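Local coordinates for protein VAL-1 (Chlorella virus, PDB 3GNE) that probably cleaves the polysaccharide alginate by beta-elimination, as an alginate lyase of polysaccharide lyase family 14, at residues A[31-35]-A[36-40]; A[79-82]-A[83-87]; A[159-163]-A[164-168]. All coordinates share one frame; numbering follows the deposited sequence.

Interaction 1: residues A[31-35]-A[36-40]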
loop_
_atom_site.group_PDB
_atom_site.type_symbol
_atom_site.label_atom_id
_atom_site.label_comp_id
_atom_site.label_asym_id
_atom_site.label_seq_id
_atom_site.Cartn_x
_atom_site.Cartn_y
_atom_site.Cartn_z
ATOM N N VAL A 31 16.280 5.186 8.621
ATOM C CA VAL A 31 17.055 4.771 7.455
ATOM C C VAL A 31 18.421 4.278 7.921
ATOM O O VAL A 31 19.116 4.927 8.692
ATOM C CB VAL A 31 17.203 5.947 6.441
ATOM C CG1 VAL A 31 18.114 5.613 5.283
ATOM C CG2 VAL A 31 15.826 6.292 5.906
ATOM N N THR A 32 18.802 3.086 7.463
ATOM C CA THR A 32 20.043 2.458 7.913
ATOM C C THR A 32 20.466 1.494 6.850
ATOM O O THR A 32 19.919 1.450 5.740
ATOM C CB THR A 32 19.812 1.822 9.299
ATOM O OG1 THR A 32 21.072 1.416 9.855
ATOM C CG2 THR A 32 18.904 0.604 9.204
ATOM N N THR A 33 21.524 0.749 7.204
ATOM C CA THR A 33 22.024 -0.284 6.316
ATOM C C THR A 33 21.816 -1.655 6.953
ATOM O O THR A 33 22.137 -1.808 8.133
ATOM C CB THR A 33 23.528 -0.068 6.082
ATOM O OG1 THR A 33 23.647 1.152 5.329
ATOM C CG2 THR A 33 24.127 -1.169 5.214
ATOM N N PHE A 34 21.300 -2.563 6.138
ATOM C CA PHE A 34 21.032 -3.913 6.671
ATOM C C PHE A 34 21.267 -4.850 5.520
ATOM O O PHE A 34 20.777 -4.597 4.388
ATOM C CB PHE A 34 19.621 -4.012 7.285
ATOM C CG PHE A 34 19.235 -5.460 7.645
ATOM C CD1 PHE A 34 19.741 -6.005 8.828
ATOM C CD2 PHE A 34 18.432 -6.229 6.858
ATOM C CE1 PHE A 34 19.443 -7.325 9.177
ATOM C CE2 PHE A 34 18.123 -7.532 7.175
ATOM C CZ PHE A 34 18.657 -8.077 8.335
ATOM N N ASP A 35 22.042 -5.927 5.708
ATOM C CA ASP A 35 22.261 -6.910 4.649
ATOM C C ASP A 35 22.774 -6.259 3.355
ATOM O O ASP A 35 22.389 -6.678 2.250
ATOM C CB ASP A 35 20.967 -7.664 4.329
ATOM C CG ASP A 35 21.191 -8.919 3.531
ATOM O OD1 ASP A 35 22.307 -9.501 3.620
ATOM O OD2 ASP A 35 20.279 -9.362 2.800
ATOM N N GLY A 36 23.627 -5.243 3.527
ATOM C CA GLY A 36 24.286 -4.618 2.385
ATOM C C GLY A 36 23.408 -3.674 1.599
ATOM O O GLY A 36 23.806 -3.206 0.523
ATOM N N LYS A 37 22.208 -3.394 2.105
ATOM C CA LYS A 37 21.252 -2.543 1.419
ATOM C C LYS A 37 20.887 -1.329 2.251
ATOM O O LYS A 37 20.967 -1.376 3.509
ATOM C CB LYS A 37 19.952 -3.306 1.146
ATOM C CG LYS A 37 20.127 -4.584 0.331
ATOM C CD LYS A 37 18.801 -5.342 0.283
ATOM C CE LYS A 37 18.966 -6.714 -0.379
ATOM N NZ LYS A 37 19.240 -6.543 -1.834
ATOM N N ARG A 38 20.480 -0.257 1.537
ATOM C CA ARG A 38 19.988 0.928 2.249
ATOM C C ARG A 38 18.508 0.666 2.504
ATOM O O ARG A 38 17.836 0.402 1.501
ATOM C CB ARG A 38 20.243 2.202 1.431
ATOM C CG ARG A 38 20.183 3.440 2.312
ATOM C CD ARG A 38 21.410 3.521 3.209
ATOM N NE ARG A 38 21.474 4.737 3.985
ATOM C CZ ARG A 38 21.953 4.959 5.197
ATOM N NH1 ARG A 38 22.489 4.003 5.922
ATOM N NH2 ARG A 38 21.926 6.158 5.768
ATOM N N VAL A 39 18.083 0.670 3.752
ATOM C CA VAL A 39 16.738 0.258 4.100
ATOM C C VAL A 39 16.124 1.246 5.071
ATOM O O VAL A 39 16.782 2.098 5.637
ATOM C CB VAL A 39 16.780 -1.133 4.801
ATOM C CG1 VAL A 39 17.572 -2.136 3.970
ATOM C CG2 VAL A 39 17.342 -1.019 6.207
ATOM N N VAL A 40 14.792 1.080 5.277
ATOM C CA VAL A 40 14.182 1.651 6.474
ATOM C C VAL A 40 13.942 0.479 7.426
ATOM O O VAL A 40 13.309 -0.518 7.071
ATOM C CB VAL A 40 12.862 2.387 6.196
ATOM C CG1 VAL A 40 12.370 3.023 7.500
ATOM C CG2 VAL A 40 13.050 3.463 5.137
#
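T32 and V39 face each other as a hydrogen-bonded antiparallel pair: T32 N donates to V39 O at 2.9 Å, and V39 N returns a bond to T32 O at 2.8 Å. Their CG2 methyls lie side by side at 3.7 Å, two beta-branched residues suited to an extended strand. On the opposite face, R38 crosses T33 at about a right angle. A bend about the CB-CG bond (chi2 72°) turns the arginine back over the neighbouring strand, and NH1 donates in the guanidinium plane to T33 OG1 at 3.1 Å. V31 CG1 packs over one face of that guanidinium, 3.7 Å from R38 NE, while V31 CG2 meets V40 CG2. Nearer the loop, F34 N is bonded to K37 O at 2.9 Å, and K37 N in turn to F34 O. D35 and G36 fill the two corner positions with positive phi, which glycine adopts easily and aspartate tolerates. Further out, D35 OD2 accepts from W165 NE1, K37 lies against the same indole in a cation-pi contact, and F34 stacks on Y234. The whole is a two-residue beta hairpin closed by a type I' turn.

Interaction 2: residues A[79-82]-A[83-87]; sequences VFYP and KGFDF
Y81 meets F85 and F87 in a compact aromatic cluster, formed where the chain leaves strand 72-80 through a type II beta turn running from P82 to F85. P82 opens the turn at its first position; its pyrrolidine ring restricts phi, and its carbonyl oxygen is the acceptor that closes the turn. K83 follows at the second position, its extended side chain directed away from the cluster as befits a charged residue at the surface; its backbone N is held by D163. G84 occupies the third position with phi 99°, where a CB would jam against the preceding carbonyl oxygen, so glycine is the natural occupant. The turn closes at F85, whose N donates to P82 O at 3.0 Å.

F85 then swings its ring back across the turn. Its CG stands anti to the backbone N (chi1 -173°), which brings one ring face under the edge of Y81: Y81 CD1 sits over the centre of that face, and the centroids of the two rings are 4.7 Å apart. D86 turns the other way, its OD1 accepting from A88 N. F87 completes the group by pointing its own edge at a face of Y81, the two planes inclined at 68°. Thus the tyrosine offers an edge to one phenylalanine and a face to the other, a T-shaped pattern in which ring hydrogens meet pi clouds. Its hydroxyl is hydrogen-bonded to H93 NE2, so a ring buried among apolar groups still has its polar end satisfied. At the heart of the second pair, F87 CE1 lies above the centre of the Y81 ring, 3.7 Å from Y81 CD2.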
loop_
_atom_site.group_PDB
_atom_site.type_symbol
_atom_site.label_atom_id
_atom_site.label_comp_id
_atom_site.label_asym_id
_atom_site.label_seq_id
_atom_site.Cartn_x
_atom_site.Cartn_y
_atom_site.Cartn_z
ATOM N N VAL A 79 10.552 -6.397 1.419
ATOM C CA VAL A 79 10.522 -6.394 2.904
ATOM C C VAL A 79 11.111 -7.671 3.470
ATOM O O VAL A 79 10.905 -8.761 2.976
ATOM C CB VAL A 79 9.065 -6.209 3.350
ATOM C CG1 VAL A 79 8.199 -7.371 2.834
ATOM C CG2 VAL A 79 8.994 -6.084 4.872
ATOM N N PHE A 80 11.909 -7.489 4.511
ATOM C CA PHE A 80 12.588 -8.560 5.228
ATOM C C PHE A 80 12.008 -8.633 6.654
ATOM O O PHE A 80 12.086 -7.644 7.401
ATOM C CB PHE A 80 14.064 -8.238 5.257
ATOM C CG PHE A 80 14.995 -9.322 5.789
ATOM C CD1 PHE A 80 15.818 -10.000 4.882
ATOM C CD2 PHE A 80 15.105 -9.671 7.117
ATOM C CE1 PHE A 80 16.714 -10.939 5.342
ATOM C CE2 PHE A 80 15.998 -10.616 7.592
ATOM C CZ PHE A 80 16.823 -11.271 6.704
ATOM N N TYR A 81 11.448 -9.790 6.958
ATOM C CA TYR A 81 10.906 -10.123 8.286
ATOM C C TYR A 81 11.873 -11.094 8.962
ATOM O O TYR A 81 11.876 -12.268 8.531
ATOM C CB TYR A 81 9.540 -10.778 8.129
ATOM C CG TYR A 81 8.492 -9.761 7.659
ATOM C CD1 TYR A 81 8.053 -8.811 8.608
ATOM C CD2 TYR A 81 7.953 -9.760 6.378
ATOM C CE1 TYR A 81 7.080 -7.880 8.199
ATOM C CE2 TYR A 81 7.000 -8.813 5.994
ATOM C CZ TYR A 81 6.583 -7.892 6.933
ATOM O OH TYR A 81 5.640 -6.924 6.590
ATOM N N PRO A 82 12.632 -10.668 9.949
ATOM C CA PRO A 82 13.504 -11.622 10.621
ATOM C C PRO A 82 12.696 -12.755 11.224
ATOM O O PRO A 82 11.575 -12.540 11.688
ATOM C CB PRO A 82 14.145 -10.783 11.732
ATOM C CG PRO A 82 14.118 -9.365 11.191
ATOM C CD PRO A 82 12.763 -9.305 10.474
ATOM N N LYS A 83 13.281 -13.950 11.272
ATOM C CA LYS A 83 12.676 -15.082 11.937
ATOM C C LYS A 83 12.076 -14.729 13.291
ATOM O O LYS A 83 12.791 -14.043 14.052
ATOM C CB LYS A 83 13.760 -16.174 12.072
ATOM C CG LYS A 83 13.208 -17.545 12.498
ATOM C CD LYS A 83 14.321 -18.478 12.898
ATOM C CE LYS A 83 13.892 -19.900 13.233
ATOM N NZ LYS A 83 15.140 -20.775 13.284
ATOM N N GLY A 84 10.829 -15.154 13.570
ATOM C CA GLY A 84 10.252 -14.833 14.888
ATOM C C GLY A 84 9.338 -13.625 14.820
ATOM O O GLY A 84 8.600 -13.410 15.772
ATOM N N PHE A 85 9.347 -12.875 13.688
ATOM C CA PHE A 85 8.413 -11.760 13.625
ATOM C C PHE A 85 7.006 -12.278 13.774
ATOM O O PHE A 85 6.646 -13.312 13.170
ATOM C CB PHE A 85 8.640 -11.065 12.241
ATOM C CG PHE A 85 7.847 -9.780 12.092
ATOM C CD1 PHE A 85 8.475 -8.573 12.379
ATOM C CD2 PHE A 85 6.525 -9.768 11.646
ATOM C CE1 PHE A 85 7.767 -7.366 12.237
ATOM C CE2 PHE A 85 5.809 -8.584 11.502
ATOM C CZ PHE A 85 6.456 -7.394 11.780
ATOM N N ASP A 86 6.186 -11.601 14.545
ATOM C CA ASP A 86 4.814 -12.047 14.758
ATOM C C ASP A 86 3.887 -11.158 13.933
ATOM O O ASP A 86 3.729 -9.963 14.235
ATOM C CB ASP A 86 4.504 -11.994 16.276
ATOM C CG ASP A 86 3.152 -12.561 16.637
ATOM O OD1 ASP A 86 2.231 -12.608 15.762
ATOM O OD2 ASP A 86 2.956 -12.940 17.846
ATOM N N PHE A 87 3.288 -11.695 12.898
ATOM C CA PHE A 87 2.398 -10.952 12.031
ATOM C C PHE A 87 1.048 -10.633 12.632
ATOM O O PHE A 87 0.270 -9.889 12.003
ATOM C CB PHE A 87 2.175 -11.802 10.753
ATOM C CG PHE A 87 3.419 -12.000 9.891
ATOM C CD1 PHE A 87 3.894 -10.950 9.102
ATOM C CD2 PHE A 87 4.112 -13.211 9.872
ATOM C CE1 PHE A 87 5.045 -11.073 8.316
ATOM C CE2 PHE A 87 5.257 -13.349 9.088
ATOM C CZ PHE A 87 5.733 -12.298 8.328
#

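Interaction 3: residues A[159-163]-A[164-168]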
loop_
_atom_site.group_PDB
_atom_site.type_symbol
_atom_site.label_atom_id
_atom_site.label_comp_id
_atom_site.label_asym_id
_atom_site.label_seq_id
_atom_site.Cartn_x
_atom_site.Cartn_y
_atom_site.Cartn_z
ATOM N N ALA A 159 2.699 -16.065 2.098
ATOM C CA ALA A 159 3.580 -15.668 1.001
ATOM C C ALA A 159 4.829 -14.949 1.508
ATOM O O ALA A 159 5.885 -14.999 0.874
ATOM C CB ALA A 159 2.830 -14.773 0.009
ATOM N N LEU A 160 4.698 -14.243 2.618
ATOM C CA LEU A 160 5.837 -13.500 3.185
ATOM C C LEU A 160 6.663 -14.455 4.036
ATOM O O LEU A 160 6.255 -14.853 5.140
ATOM C CB LEU A 160 5.341 -12.313 3.997
ATOM C CG LEU A 160 4.487 -11.316 3.210
ATOM C CD1 LEU A 160 3.872 -10.314 4.196
ATOM C CD2 LEU A 160 5.343 -10.590 2.160
ATOM N N LYS A 161 7.815 -14.837 3.500
ATOM C CA LYS A 161 8.674 -15.764 4.190
ATOM C C LYS A 161 9.610 -15.048 5.122
ATOM O O LYS A 161 9.885 -13.855 4.953
ATOM C CB LYS A 161 9.478 -16.557 3.152
ATOM C CG LYS A 161 8.646 -17.273 2.090
ATOM C CD LYS A 161 7.519 -18.140 2.644
ATOM C CE LYS A 161 6.843 -18.823 1.441
ATOM N NZ LYS A 161 5.670 -19.637 1.861
ATOM N N TYR A 162 10.134 -15.760 6.126
ATOM C CA TYR A 162 11.136 -15.170 7.031
ATOM C C TYR A 162 12.541 -15.147 6.440
ATOM O O TYR A 162 12.943 -16.025 5.660
ATOM C CB TYR A 162 11.181 -15.984 8.347
ATOM C CG TYR A 162 9.977 -15.867 9.234
ATOM C CD1 TYR A 162 9.561 -14.662 9.718
ATOM C CD2 TYR A 162 9.212 -16.997 9.603
ATOM C CE1 TYR A 162 8.449 -14.546 10.529
ATOM C CE2 TYR A 162 8.099 -16.907 10.422
ATOM C CZ TYR A 162 7.729 -15.655 10.874
ATOM O OH TYR A 162 6.635 -15.555 11.701
ATOM N N ASP A 163 13.334 -14.162 6.869
ATOM C CA ASP A 163 14.763 -14.111 6.585
ATOM C C ASP A 163 15.051 -14.014 5.093
ATOM O O ASP A 163 16.080 -14.547 4.618
ATOM C CB ASP A 163 15.404 -15.374 7.223
ATOM C CG ASP A 163 15.567 -15.262 8.723
ATOM O OD1 ASP A 163 15.366 -14.178 9.304
ATOM O OD2 ASP A 163 15.948 -16.290 9.360
ATOM N N VAL A 164 14.190 -13.399 4.310
ATOM C CA VAL A 164 14.362 -13.204 2.875
ATOM C C VAL A 164 13.833 -11.837 2.449
ATOM O O VAL A 164 12.921 -11.296 3.075
ATOM C CB VAL A 164 13.552 -14.175 2.018
ATOM C CG1 VAL A 164 13.820 -15.590 2.414
ATOM C CG2 VAL A 164 12.046 -14.002 2.133
ATOM N N TRP A 165 14.372 -11.316 1.364
ATOM C CA TRP A 165 13.787 -10.107 0.821
ATOM C C TRP A 165 12.565 -10.456 0.015
ATOM O O TRP A 165 12.649 -10.922 -1.138
ATOM C CB TRP A 165 14.844 -9.360 0.003
ATOM C CG TRP A 165 15.871 -8.776 0.929
ATOM C CD1 TRP A 165 17.127 -9.223 1.181
ATOM C CD2 TRP A 165 15.690 -7.613 1.734
ATOM N NE1 TRP A 165 17.771 -8.426 2.095
ATOM C CE2 TRP A 165 16.888 -7.412 2.455
ATOM C CE3 TRP A 165 14.629 -6.739 1.905
ATOM C CZ2 TRP A 165 17.040 -6.357 3.325
ATOM C CZ3 TRP A 165 14.776 -5.688 2.788
ATOM C CH2 TRP A 165 15.969 -5.496 3.499
ATOM N N ASN A 166 11.401 -10.267 0.576
ATOM C CA ASN A 166 10.167 -10.559 -0.176
ATOM C C ASN A 166 9.908 -9.399 -1.135
ATOM O O ASN A 166 10.007 -8.246 -0.667
ATOM C CB ASN A 166 8.967 -10.662 0.761
ATOM C CG ASN A 166 9.097 -11.854 1.714
ATOM O OD1 ASN A 166 8.829 -12.985 1.301
ATOM N ND2 ASN A 166 9.423 -11.606 2.979
ATOM N N ARG A 167 9.577 -9.673 -2.360
ATOM C CA ARG A 167 9.313 -8.668 -3.369
ATOM C C ARG A 167 7.813 -8.470 -3.528
ATOM O O ARG A 167 7.109 -9.418 -3.847
ATOM C CB ARG A 167 9.943 -9.086 -4.717
ATOM C CG ARG A 167 11.445 -9.285 -4.570
ATOM C CD ARG A 167 12.051 -9.715 -5.895
ATOM N NE ARG A 167 11.423 -10.862 -6.501
ATOM C CZ ARG A 167 11.315 -12.155 -6.274
ATOM N NH1 ARG A 167 10.614 -12.907 -7.113
ATOM N NH2 ARG A 167 11.896 -12.705 -5.196
ATOM N N ILE A 168 7.377 -7.216 -3.314
ATOM C CA ILE A 168 5.971 -6.897 -3.375
ATOM C C ILE A 168 5.716 -5.875 -4.480
ATOM O O ILE A 168 6.480 -4.924 -4.612
ATOM C CB ILE A 168 5.531 -6.253 -2.027
ATOM C CG1 ILE A 168 5.985 -7.100 -0.820
ATOM C CG2 ILE A 168 4.026 -6.002 -2.045
ATOM C CD1 ILE A 168 5.373 -8.461 -0.741
HETATM O O HOH W 1 11.675 -11.947 5.257
#
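This is a local contact in which a side-chain amide bridges the backbone of a tight bend, where the loop 159-163 turns back into strand 166-173. N166, at the start of the strand, has its CG opposite the carbonyl carbon and beside the backbone N (chi1 -65°), which carries the amide toward K161, and the two form a pair of hydrogen bonds. K161 N donates to N166 OD1 at 3.0 Å, approaching tilted from the amide carbonyl plane, and N166 ND2 donates to K161 O at 3.0 Å. The second bond is the straighter, with 170° at the hydrogen; it lies in the plane of the asparagine amide and uses a lone pair of the backbone carbonyl.

Asparagine suits the place because its amide carries a donor and an acceptor side by side, and so can imitate the edge of a neighbouring strand. Both of its ends have further partners: OD1 also accepts from N193 ND2, and ND2 also donates to V79 O, which fixes the amide's rotation and satisfies its polar atoms in a buried setting. A water within the bend is hydrogen-bonded to both K161 O and V164 O, 2.6 Å from each.

Apolar groups fill in around the amide. L160 reaches with CD2 to I168 CD1 at 3.6 Å, the two side chains crossing at about a right angle, and the same methyl touches N166 CB. V164 packs its CG2 on K161 CB at 3.8 Å. At the apex D163 takes a left-handed backbone conformation. The arrangement is a bend held by asparagine side-chain-to-backbone bonds, leading into a strand of one of the antiparallel sheets of this concanavalin-like beta fold.

Overall arrangement
From the N terminus, interaction 1 comes first and closes the hairpin between strands 30-34 and 37-44. Interaction 2 follows, turning the chain at the end of strand 72-80, and interaction 3 bends it into strand 166-173. Each closes a short local loop; they lie in series, neither nested nor crossed. In space they gather on the same side of the chain's centre and reach one antiparallel sheet, in which strands 72-80 and 166-173 are neighbours. W165 joins interaction 3 to the hairpin, while F80 of 79-87 packs edge-to-face against F34. The closest pair, interactions 2 and 3, have centres about 9 Å apart and are linked by Y162 OH with F85 O.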